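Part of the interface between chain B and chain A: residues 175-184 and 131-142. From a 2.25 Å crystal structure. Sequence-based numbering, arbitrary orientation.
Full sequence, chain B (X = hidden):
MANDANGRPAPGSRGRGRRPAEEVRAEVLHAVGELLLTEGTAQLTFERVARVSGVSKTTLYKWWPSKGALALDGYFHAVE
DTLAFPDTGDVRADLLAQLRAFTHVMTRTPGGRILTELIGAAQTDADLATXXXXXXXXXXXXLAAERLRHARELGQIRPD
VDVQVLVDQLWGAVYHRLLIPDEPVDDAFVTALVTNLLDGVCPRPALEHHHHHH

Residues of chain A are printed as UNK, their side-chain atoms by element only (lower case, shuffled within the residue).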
# COMPACT_ATOMS: atom_id res chain seq x y z
N TYR B 175 0.01 4.59 4.05
CA TYR B 175 -1.07 3.76 3.51
C TYR B 175 -0.66 2.30 3.56
O TYR B 175 -1.45 1.43 3.93
CB TYR B 175 -1.36 4.14 2.06
CG TYR B 175 -2.32 5.29 1.89
CD1 TYR B 175 -3.66 5.14 2.22
CD2 TYR B 175 -1.89 6.51 1.39
CE1 TYR B 175 -4.56 6.19 2.06
CE2 TYR B 175 -2.78 7.57 1.22
CZ TYR B 175 -4.11 7.40 1.55
OH TYR B 175 -5.00 8.43 1.38
N HIS B 176 0.59 2.03 3.20
CA HIS B 176 1.10 0.67 3.20
C HIS B 176 1.01 -0.01 4.57
O HIS B 176 0.53 -1.14 4.66
CB HIS B 176 2.54 0.64 2.70
CG HIS B 176 3.12 -0.73 2.61
ND1 HIS B 176 4.14 -1.16 3.43
CD2 HIS B 176 2.81 -1.78 1.81
CE1 HIS B 176 4.44 -2.41 3.13
NE2 HIS B 176 3.65 -2.81 2.15
N ARG B 177 1.47 0.65 5.62
CA ARG B 177 1.41 0.06 6.95
C ARG B 177 -0.03 -0.13 7.40
O ARG B 177 -0.33 -1.02 8.19
CB ARG B 177 2.14 0.92 7.98
CG ARG B 177 3.64 0.79 7.89
CD ARG B 177 4.31 1.17 9.20
NE ARG B 177 5.74 0.88 9.14
CZ ARG B 177 6.57 1.03 10.17
NH1 ARG B 177 6.13 1.46 11.34
NH2 ARG B 177 7.86 0.73 10.01
N LEU B 178 -0.92 0.72 6.89
CA LEU B 178 -2.34 0.63 7.21
C LEU B 178 -2.98 -0.58 6.50
O LEU B 178 -3.71 -1.35 7.11
CB LEU B 178 -3.04 1.92 6.80
CG LEU B 178 -3.55 2.89 7.87
CD1 LEU B 178 -2.77 2.77 9.18
CD2 LEU B 178 -3.48 4.29 7.30
N LEU B 179 -2.69 -0.72 5.21
CA LEU B 179 -3.21 -1.82 4.40
C LEU B 179 -2.64 -3.19 4.81
O LEU B 179 -3.34 -4.19 4.74
CB LEU B 179 -2.91 -1.59 2.92
CG LEU B 179 -3.77 -0.60 2.12
CD1 LEU B 179 -5.19 -1.13 1.98
CD2 LEU B 179 -3.77 0.74 2.80
N ILE B 180 -1.37 -3.21 5.21
CA ILE B 180 -0.69 -4.43 5.62
C ILE B 180 -0.01 -4.10 6.95
O ILE B 180 1.17 -3.78 7.00
CB ILE B 180 0.38 -4.82 4.57
CG1 ILE B 180 -0.22 -4.71 3.17
CG2 ILE B 180 0.86 -6.26 4.82
CD1 ILE B 180 0.79 -4.94 2.04
N PRO B 181 -0.77 -4.18 8.05
CA PRO B 181 -0.29 -3.88 9.40
C PRO B 181 0.72 -4.80 10.09
O PRO B 181 0.44 -5.31 11.17
CB PRO B 181 -1.58 -3.71 10.19
CG PRO B 181 -2.46 -4.75 9.58
CD PRO B 181 -2.18 -4.62 8.09
N ASP B 182 1.89 -5.00 9.49
CA ASP B 182 2.93 -5.81 10.11
C ASP B 182 3.64 -4.94 11.15
O ASP B 182 4.20 -5.45 12.13
CB ASP B 182 3.97 -6.28 9.08
CG ASP B 182 3.48 -7.45 8.23
OD1 ASP B 182 3.10 -8.49 8.81
OD2 ASP B 182 3.48 -7.33 6.99
N GLU B 183 3.59 -3.63 10.93
CA GLU B 183 4.22 -2.65 11.82
C GLU B 183 3.22 -1.54 12.15
O GLU B 183 2.32 -1.23 11.36
CB GLU B 183 5.45 -2.04 11.14
CG GLU B 183 6.61 -3.01 10.95
CD GLU B 183 7.18 -3.52 12.26
OE1 GLU B 183 6.97 -2.86 13.30
OE2 GLU B 183 7.86 -4.57 12.25
N PRO B 184 3.36 -0.92 13.33
CA PRO B 184 2.46 0.15 13.76
C PRO B 184 2.70 1.54 13.18
O PRO B 184 3.83 1.95 12.94
CB PRO B 184 2.62 0.14 15.28
CG PRO B 184 4.08 -0.13 15.42
CD PRO B 184 4.31 -1.26 14.41
N UNK A 131 -3.25 -14.46 7.47
CA UNK A 131 -2.47 -15.39 6.65
C UNK A 131 -1.51 -14.63 5.72
O UNK A 131 -0.40 -15.09 5.44
c UNK A 131 -3.41 -16.27 5.83
N UNK A 132 -1.95 -13.48 5.23
CA UNK A 132 -1.11 -12.69 4.33
C UNK A 132 0.19 -12.30 5.04
O UNK A 132 1.28 -12.38 4.47
c UNK A 132 -1.87 -11.44 3.88
c UNK A 132 -0.21 -9.68 3.14
c UNK A 132 0.49 -8.98 2.15
c UNK A 132 -1.14 -10.66 2.81
o UNK A 132 0.94 -8.58 -0.15
c UNK A 132 0.25 -9.27 0.82
c UNK A 132 -1.37 -10.93 1.46
c UNK A 132 -0.67 -10.24 0.46
N UNK A 133 0.07 -11.87 6.30
CA UNK A 133 1.23 -11.49 7.09
C UNK A 133 2.10 -12.70 7.46
O UNK A 133 3.32 -12.69 7.28
n UNK A 133 -0.84 -9.12 10.43
c UNK A 133 0.80 -10.77 8.37
n UNK A 133 -2.96 -9.51 11.26
c UNK A 133 0.12 -8.58 9.46
n UNK A 133 -2.69 -8.29 9.33
c UNK A 133 0.16 -9.39 8.16
c UNK A 133 -2.16 -8.97 10.34
N UNK A 134 1.47 -13.74 7.98
CA UNK A 134 2.21 -14.93 8.40
C UNK A 134 2.90 -15.70 7.29
O UNK A 134 3.99 -16.22 7.48
o UNK A 134 -0.29 -16.01 12.53
c UNK A 134 -0.03 -16.22 11.34
c UNK A 134 0.99 -15.37 10.60
n UNK A 134 -0.63 -17.19 10.65
c UNK A 134 1.30 -15.87 9.19
N UNK A 135 2.27 -15.77 6.12
CA UNK A 135 2.83 -16.53 5.02
C UNK A 135 3.56 -15.71 3.96
O UNK A 135 4.33 -16.27 3.17
c UNK A 135 1.03 -18.34 5.35
c UNK A 135 2.02 -19.42 5.79
c UNK A 135 1.73 -17.37 4.38
c UNK A 135 -0.19 -18.96 4.67
N UNK A 136 3.34 -14.40 3.93
CA UNK A 136 4.02 -13.58 2.93
C UNK A 136 4.74 -12.32 3.42
O UNK A 136 5.96 -12.30 3.53
c UNK A 136 5.24 -12.84 -1.31
c UNK A 136 3.80 -11.21 0.42
c UNK A 136 4.51 -13.39 -0.25
c UNK A 136 3.06 -13.19 1.80
c UNK A 136 3.78 -12.59 0.63
c UNK A 136 4.52 -10.64 -0.63
o UNK A 136 5.97 -10.92 -2.52
c UNK A 136 5.24 -11.46 -1.49
N UNK A 137 3.98 -11.26 3.70
CA UNK A 137 4.58 -9.99 4.08
C UNK A 137 5.55 -9.96 5.26
O UNK A 137 6.59 -9.31 5.17
c UNK A 137 3.49 -8.92 4.29
o UNK A 137 2.63 -9.25 5.36
N UNK A 138 5.23 -10.65 6.35
CA UNK A 138 6.13 -10.63 7.50
C UNK A 138 7.52 -11.12 7.11
O UNK A 138 8.53 -10.51 7.48
c UNK A 138 5.58 -11.48 8.64
N UNK A 139 7.58 -12.22 6.37
CA UNK A 139 8.85 -12.78 5.94
C UNK A 139 9.52 -11.90 4.88
O UNK A 139 10.73 -11.76 4.88
c UNK A 139 8.65 -14.18 5.37
c UNK A 139 7.90 -15.14 6.28
o UNK A 139 8.50 -17.27 5.37
n UNK A 139 6.33 -16.67 5.25
c UNK A 139 7.60 -16.46 5.60
N UNK A 140 8.74 -11.31 3.97
CA UNK A 140 9.36 -10.45 2.95
C UNK A 140 10.05 -9.30 3.68
O UNK A 140 11.20 -8.96 3.39
c UNK A 140 10.84 -11.28 -0.76
c UNK A 140 7.61 -10.89 1.07
n UNK A 140 11.00 -12.60 -0.89
c UNK A 140 8.31 -9.88 1.99
n UNK A 140 9.70 -10.80 -0.28
n UNK A 140 11.85 -10.47 -1.05
c UNK A 140 8.58 -11.63 0.15
N UNK A 141 9.33 -8.71 4.64
CA UNK A 141 9.87 -7.61 5.43
C UNK A 141 11.15 -7.96 6.15
O UNK A 141 12.10 -7.18 6.15
c UNK A 141 7.25 -5.45 7.16
n UNK A 141 6.32 -4.45 6.69
n UNK A 141 7.60 -2.66 7.40
c UNK A 141 8.87 -7.16 6.48
c UNK A 141 6.50 -3.14 6.81
n UNK A 141 5.59 -2.32 6.33
c UNK A 141 7.83 -6.21 5.98
N UNK A 142 11.17 -9.13 6.80
CA UNK A 142 12.34 -9.57 7.54
C UNK A 142 13.53 -9.71 6.60
O UNK A 142 14.65 -9.38 6.95
c UNK A 142 12.06 -10.90 8.25
O HOH W 1 3.76 -4.74 5.75

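Position 131 of chain A carries one side-chain carbon and lies out of reach of the chain B stretch; a lone CB identifies A:Ala131. Position 132 has one carbon leading to a six-carbon ring that bears an oxygen. Its CA-to-CB bond points toward chain B, and a ring carbon touches B:Ile180 CG2. The pattern is that of A:Tyr132, whose CE2 lies 3.8 Å from B:Ile180 CG2, an apolar contact.

Position 133 shows three carbons, a nitrogen, then a carbon holding two more nitrogens; a chain carbon approaches B:Asp182 OD1 and a terminal nitrogen approaches B:Pro181 CG. This guanidinium makes it A:Arg133. Its CD comes within 3.1 Å of B:Asp182 OD1 and its NH1 within 3.6 Å of B:Pro181 CG. Although the charges are opposite, A:Arg133 NE stays 4.3 Å from B:Asp182 OD1, beyond a salt bridge.

Position 134 has three carbons, the third carrying one oxygen and one nitrogen; its CA-to-CB bond points away and it makes no contact. A carboxamide on a three-carbon chain gives A:Gln134. Position 135 has four carbons forked at the second and is also out of reach, hence A:Leu135. Position 136 repeats the six-carbon ring with an oxygen, and its side chain remains 7.1 Å or more from the chain B stretch; it is A:Tyr136. The helix widens here: the backbone N of position 137 donates a hydrogen bond to A:Tyr132 O at 3.0 Å, an i to i+5 link within the pi-type turn.

Position 137 has one carbon and one oxygen; its CA-to-CB bond points toward chain B, and its oxygen approaches a carboxylate. It is A:Ser137, in the p rotamer, and its OG donates a hydrogen bond to B:Asp182 OD2 at 2.7 Å. The same OG is 3.5 Å from B:Ile180 CG2. Position 138 has a single carbon, 3.9 Å from B:Asp182 OD1, so it is A:Ala138; A:Ala138 CA and B:Asp182 CA form the closest CA pair across the stretches, at 6.3 Å.

Position 139, three carbons ending in one oxygen and one nitrogen, lies out of reach of the chain B stretch and is A:Gln139; its NE2 makes a weak hydrogen bond of 3.3 Å to A:Gln134 O. Position 140 has three carbons, a nitrogen, then a carbon carrying two more nitrogens, out of reach of chain B, giving A:Arg140.

Position 141 has the same atom set, but its CA-to-CB bond points toward chain B, its terminal nitrogens reach B:His176 and B:Glu183, and it has the largest covered area, 114 Å². It is A:Arg141. B:Glu183 CG lies over one face of its guanidinium, 3.7 Å from NH1, while NH2 sits at the edge of the B:His176 ring, 3.4 Å from CE1. Position 142, a single carbon out of reach, is A:Ala142.

The contact, burying 486 Å² in all, centres on B:Asp182, whose CA-to-CB bond points toward the helix. One carboxylate oxygen serves two routes: OD2 accepts from A:Ser137 OG and also from water 1. That water donates to B:Ile180 O at 3.0 Å and accepts from A:Arg141 NE at 2.7 Å, bridging a charge pair whose direct separation, B:Asp182 OD2 to A:Arg141 NE, is 4.1 Å.

Chain A (131-142) AYRQLYSAQRRA
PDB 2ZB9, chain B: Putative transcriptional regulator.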